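Local coordinates for protein alanine racemase 1 (Caldanaerobacter subterraneus subsp. tengcongensis MB4, PDB 4Y2W) that belongs to the alanine racemase family and joins an N-terminal TIM-barrel domain to a mainly beta C-terminal domain, at residues V51-F54 against L55-G59; L94-I97 against V98-L102. The protein carries 1 engineered substitution. All coordinates share one frame; numbering follows the deposited sequence.

Contact 1: residues V51-F54 against L55-G59; sequences VAKF and LEKEG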
loop_
_atom_site.group_PDB
_atom_site.type_symbol
_atom_site.label_atom_id
_atom_site.label_comp_id
_atom_site.label_asym_id
_atom_site.label_seq_id
_atom_site.Cartn_x
_atom_site.Cartn_y
_atom_site.Cartn_z
ATOM N N VAL A 51 -6.147 -14.151 -10.031
ATOM C CA VAL A 51 -7.140 -13.509 -10.897
ATOM C C VAL A 51 -6.856 -13.810 -12.370
ATOM O O VAL A 51 -7.770 -14.121 -13.131
ATOM C CB VAL A 51 -7.193 -11.984 -10.662
ATOM C CG1 VAL A 51 -8.009 -11.281 -11.739
ATOM C CG2 VAL A 51 -7.772 -11.684 -9.288
ATOM N N ALA A 52 -5.589 -13.722 -12.764
ATOM C CA ALA A 52 -5.189 -14.030 -14.135
ATOM C C ALA A 52 -5.407 -15.506 -14.443
ATOM O O ALA A 52 -5.902 -15.856 -15.512
ATOM C CB ALA A 52 -3.734 -13.653 -14.364
ATOM N N LYS A 53 -5.034 -16.365 -13.499
ATOM C CA LYS A 53 -5.212 -17.808 -13.644
ATOM C C LYS A 53 -6.670 -18.134 -13.958
ATOM O O LYS A 53 -6.952 -18.871 -14.902
ATOM C CB LYS A 53 -4.770 -18.543 -12.367
ATOM C CG LYS A 53 -4.732 -20.067 -12.481
ATOM C CD LYS A 53 -5.091 -20.747 -11.159
ATOM C CE LYS A 53 -5.190 -22.266 -11.281
ATOM N NZ LYS A 53 -3.905 -22.952 -10.960
ATOM N N PHE A 54 -7.588 -17.567 -13.182
ATOM C CA PHE A 54 -9.008 -17.896 -13.312
ATOM C C PHE A 54 -9.710 -17.204 -14.485
ATOM O O PHE A 54 -10.682 -17.741 -15.023
ATOM C CB PHE A 54 -9.746 -17.654 -11.989
ATOM C CG PHE A 54 -9.721 -18.845 -11.074
ATOM C CD1 PHE A 54 -8.552 -19.209 -10.420
ATOM C CD2 PHE A 54 -10.853 -19.631 -10.902
ATOM C CE1 PHE A 54 -8.520 -20.323 -9.595
ATOM C CE2 PHE A 54 -10.827 -20.746 -10.078
ATOM C CZ PHE A 54 -9.660 -21.094 -9.425
ATOM N N LEU A 55 -9.226 -16.031 -14.888
ATOM C CA LEU A 55 -9.737 -15.376 -16.097
ATOM C C LEU A 55 -9.209 -16.062 -17.365
ATOM O O LEU A 55 -9.892 -16.084 -18.395
ATOM C CB LEU A 55 -9.392 -13.884 -16.102
ATOM C CG LEU A 55 -10.134 -13.018 -15.078
ATOM C CD1 LEU A 55 -9.589 -11.598 -15.094
ATOM C CD2 LEU A 55 -11.634 -13.013 -15.327
ATOM N N GLU A 56 -8.005 -16.629 -17.286
ATOM C CA GLU A 56 -7.457 -17.432 -18.382
ATOM C C GLU A 56 -8.287 -18.700 -18.621
ATOM O O GLU A 56 -8.499 -19.085 -19.770
ATOM C CB GLU A 56 -5.994 -17.797 -18.111
ATOM C CG GLU A 56 -5.325 -18.570 -19.238
ATOM C CD GLU A 56 -3.847 -18.815 -18.988
ATOM O OE1 GLU A 56 -3.496 -19.255 -17.874
ATOM O OE2 GLU A 56 -3.036 -18.579 -19.909
ATOM N N LYS A 57 -8.747 -19.343 -17.545
ATOM C CA LYS A 57 -9.662 -20.488 -17.658
ATOM C C LYS A 57 -10.975 -20.062 -18.317
ATOM O O LYS A 57 -11.553 -20.806 -19.113
ATOM C CB LYS A 57 -9.983 -21.094 -16.284
ATOM C CG LYS A 57 -8.828 -21.774 -15.557
ATOM C CD LYS A 57 -9.272 -22.214 -14.162
ATOM C CE LYS A 57 -8.112 -22.570 -13.240
ATOM N NZ LYS A 57 -7.677 -23.991 -13.348
ATOM N N GLU A 58 -11.435 -18.858 -17.981
ATOM C CA GLU A 58 -12.711 -18.338 -18.476
ATOM C C GLU A 58 -12.665 -17.938 -19.957
ATOM O O GLU A 58 -13.706 -17.695 -20.562
ATOM C CB GLU A 58 -13.159 -17.145 -17.621
ATOM C CG GLU A 58 -14.666 -16.962 -17.541
ATOM C CD GLU A 58 -15.369 -18.094 -16.807
ATOM O OE1 GLU A 58 -16.534 -18.391 -17.156
ATOM O OE2 GLU A 58 -14.767 -18.685 -15.883
ATOM N N GLY A 59 -11.463 -17.853 -20.525
ATOM C CA GLY A 59 -11.288 -17.653 -21.964
ATOM C C GLY A 59 -11.102 -16.205 -22.380
ATOM O O GLY A 59 -11.538 -15.808 -23.458
#

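Contact 2: residues L94-I97 against V98-L102; sequences LRQI and VKHDL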
loop_
_atom_site.group_PDB
_atom_site.type_symbol
_atom_site.label_atom_id
_atom_site.label_comp_id
_atom_site.label_asym_id
_atom_site.label_seq_id
_atom_site.Cartn_x
_atom_site.Cartn_y
_atom_site.Cartn_z
ATOM N N LEU A 94 14.621 -4.459 -22.216
ATOM C CA LEU A 94 13.949 -4.882 -23.445
ATOM C C LEU A 94 14.118 -6.365 -23.738
ATOM O O LEU A 94 13.283 -6.957 -24.418
ATOM C CB LEU A 94 14.441 -4.068 -24.644
ATOM C CG LEU A 94 13.918 -2.634 -24.749
ATOM C CD1 LEU A 94 14.584 -1.917 -25.918
ATOM C CD2 LEU A 94 12.403 -2.605 -24.899
ATOM N N ARG A 95 15.193 -6.964 -23.232
ATOM C CA ARG A 95 15.454 -8.382 -23.468
ATOM C C ARG A 95 14.311 -9.254 -22.950
ATOM O O ARG A 95 13.931 -10.237 -23.583
ATOM C CB ARG A 95 16.778 -8.803 -22.816
ATOM C CG ARG A 95 17.283 -10.169 -23.265
ATOM C CD ARG A 95 18.696 -10.450 -22.770
ATOM N NE ARG A 95 18.731 -10.784 -21.345
ATOM C CZ ARG A 95 18.409 -11.973 -20.828
ATOM N NH1 ARG A 95 18.012 -12.977 -21.608
ATOM N NH2 ARG A 95 18.479 -12.159 -19.511
ATOM N N GLN A 96 13.750 -8.862 -21.811
ATOM C CA GLN A 96 12.763 -9.671 -21.104
ATOM C C GLN A 96 11.414 -9.718 -21.820
ATOM O O GLN A 96 10.811 -10.787 -21.946
ATOM C CB GLN A 96 12.582 -9.145 -19.674
ATOM C CG GLN A 96 13.853 -9.144 -18.830
ATOM C CD GLN A 96 14.420 -10.539 -18.624
ATOM O OE1 GLN A 96 14.028 -11.250 -17.697
ATOM N NE2 GLN A 96 15.349 -10.935 -19.489
ATOM N N ILE A 97 10.942 -8.562 -22.279
ATOM C CA ILE A 97 9.652 -8.479 -22.982
ATOM C C ILE A 97 9.650 -9.236 -24.313
ATOM O O ILE A 97 8.619 -9.779 -24.724
ATOM C CB ILE A 97 9.191 -7.019 -23.209
ATOM C CG1 ILE A 97 10.235 -6.213 -23.994
ATOM C CG2 ILE A 97 8.892 -6.350 -21.874
ATOM C CD1 ILE A 97 9.741 -4.854 -24.438
ATOM N N VAL A 98 10.800 -9.270 -24.979
ATOM C CA VAL A 98 10.958 -10.037 -26.211
ATOM C C VAL A 98 11.027 -11.533 -25.898
ATOM O O VAL A 98 10.436 -12.350 -26.608
ATOM C CB VAL A 98 12.225 -9.610 -26.984
ATOM C CG1 VAL A 98 12.459 -10.514 -28.188
ATOM C CG2 VAL A 98 12.111 -8.158 -27.427
ATOM N N LYS A 99 11.748 -11.878 -24.831
ATOM C CA LYS A 99 11.947 -13.272 -24.435
ATOM C C LYS A 99 10.635 -13.955 -24.057
ATOM O O LYS A 99 10.356 -15.070 -24.503
ATOM C CB LYS A 99 12.933 -13.354 -23.264
ATOM C CG LYS A 99 13.409 -14.758 -22.930
ATOM C CD LYS A 99 14.491 -14.721 -21.861
ATOM C CE LYS A 99 15.007 -16.111 -21.527
ATOM N NZ LYS A 99 15.868 -16.103 -20.310
ATOM N N HIS A 100 9.830 -13.276 -23.246
ATOM C CA HIS A 100 8.588 -13.854 -22.736
ATOM C C HIS A 100 7.356 -13.406 -23.531
ATOM O O HIS A 100 6.220 -13.602 -23.093
ATOM C CB HIS A 100 8.444 -13.541 -21.242
ATOM C CG HIS A 100 9.481 -14.209 -20.391
ATOM N ND1 HIS A 100 10.551 -13.531 -19.849
ATOM C CD2 HIS A 100 9.622 -15.501 -20.009
ATOM C CE1 HIS A 100 11.299 -14.372 -19.157
ATOM N NE2 HIS A 100 10.757 -15.574 -19.239
ATOM N N ASP A 101 7.593 -12.814 -24.700
ATOM C CA ASP A 101 6.542 -12.529 -25.671
ATOM C C ASP A 101 5.447 -11.644 -25.071
ATOM O O ASP A 101 4.294 -12.060 -24.922
ATOM C CB ASP A 101 5.970 -13.844 -26.223
ATOM C CG ASP A 101 5.081 -13.635 -27.431
ATOM O OD1 ASP A 101 5.350 -12.695 -28.210
ATOM O OD2 ASP A 101 4.115 -14.412 -27.605
ATOM N N LEU A 102 5.828 -10.421 -24.721
ATOM C CA LEU A 102 4.909 -9.457 -24.131
ATOM C C LEU A 102 4.665 -8.306 -25.099
ATOM O O LEU A 102 5.600 -7.779 -25.702
ATOM C CB LEU A 102 5.472 -8.924 -22.809
ATOM C CG LEU A 102 5.643 -9.958 -21.691
ATOM C CD1 LEU A 102 6.443 -9.374 -20.541
ATOM C CD2 LEU A 102 4.296 -10.464 -21.202
#

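Contact 1: residues V51-F54 against L55-G59
K57 lays its aliphatic end over the F54 ring, one turn earlier on helix 48-58. CE of K57 sits 4.3 Å from the F54 ring centroid and only 8° off the ring normal. This is a CH-pi contact over the middle of one face. NZ of K57 is farther out, 5.5 Å from that centroid, so any cation-pi attraction is weak at most. The K57 chain is extended as far as CE, which carries that methylene to the ring; the last torsion (chi4 -88°) then turns NZ aside.

K53 runs alongside K57, and both point the same way. They touch through methylenes, with CE of K53 3.5 Å from CE of K57. Their ammonium groups do not touch: NZ of K53 and NZ of K57 are 4.6 Å apart. V51 and L55 form a second side-by-side pair, this one buried. V51 holds CG1 anti to its backbone N (chi1 169°), where it meets CD1 of L55 at 3.7 Å.

Beneath these pairs run the i to i+4 helix bonds, such as E56 N to A52 O at 2.9 Å. G59, with positive phi, ends the helix in a Schellman motif. Its N makes weak bonds back to L55 O and E56 O.

The neighbours sort the sides of the helix. A52 and L55 pack on F63 of the barrel strand 62-65. E58 pairs with R23 of helix 15-28, and E56 OE2 accepts from K80 N and T81 N. The K53-K57 pairing is probably held by the carbon chains, while the like charges probably repel mildly at the exposed surface.

Contact 2: residues L94-I97 against V98-L102
I97 and L102 meet where helix 94-99 gives way to strand 103-106, inside the beta-alpha-beta unit that starts at strand 83-85 of the TIM barrel. Their side chains cross at about a right angle. CG2 of I97 touches CD1 of L102 at 4.1 Å. I97 sets CG1 between its backbone N and carbonyl carbon (chi1 57°), which leaves CG2 beside the backbone N. Both residues are buried.

On the exposed side R95 and K99 run alongside each other. NH1 of R95 approaches CD of K99 at 3.9 Å, obliquely to the guanidinium plane. NH1 of R95 is also 4.0 Å from NZ of K99, a like-charge approach that is probably somewhat unfavourable. E118 of helix 109-121 also touches the R95 side chain.

Q96 O serves the helix end twice. It accepts the H100 backbone N at 3.0 Å. It also takes a weak bond from H100 ND1 at 3.5 Å, lying at the ring edge near its plane. The ring turns this nitrogen back toward the last turn, and the weak bond may help to fix its rotation.

Farther out, helix 109-121 packs against the helix through L115, which touches both I97 and V98. I97 also rests on I85, and L102 on I83, both of strand 83-85. L102 packs on A71 and L72 of helix 68-76 as well. R75 of that helix donates hydrogen bonds to H100 O and D101 O, while D101 OD2 makes a salt bridge to K127. These bonds probably help to steady the turn, where D101 has a positive phi. The turn is closed by L102 N, which donates to I97 O at 2.9 Å, in the carbonyl plane and with an N-H...O angle of 166°.

In the fold
Both contacts lie on helices of the N-terminal TIM barrel, which lead into strands 62-65 and 103-106. Their centres are about 22 Å apart, and their nearest atoms about 11 Å, so they do not touch. They share an indirect link: E56 OE2 of contact 1 accepts hydrogen bonds from the backbone N of K80 and T81, between helix 68-76 and strand 83-85, and contact 2 packs on that helix and strand. Neither contact contains a residue of the alanine pockets. Contact 1 is closer to one of them along the chain, because K40 and Y44 lie on helix 40-45, just before helix 48-58. Contact 2 lies farther out, its centre about 24 Å from the chain centre against about 15 Å for contact 1.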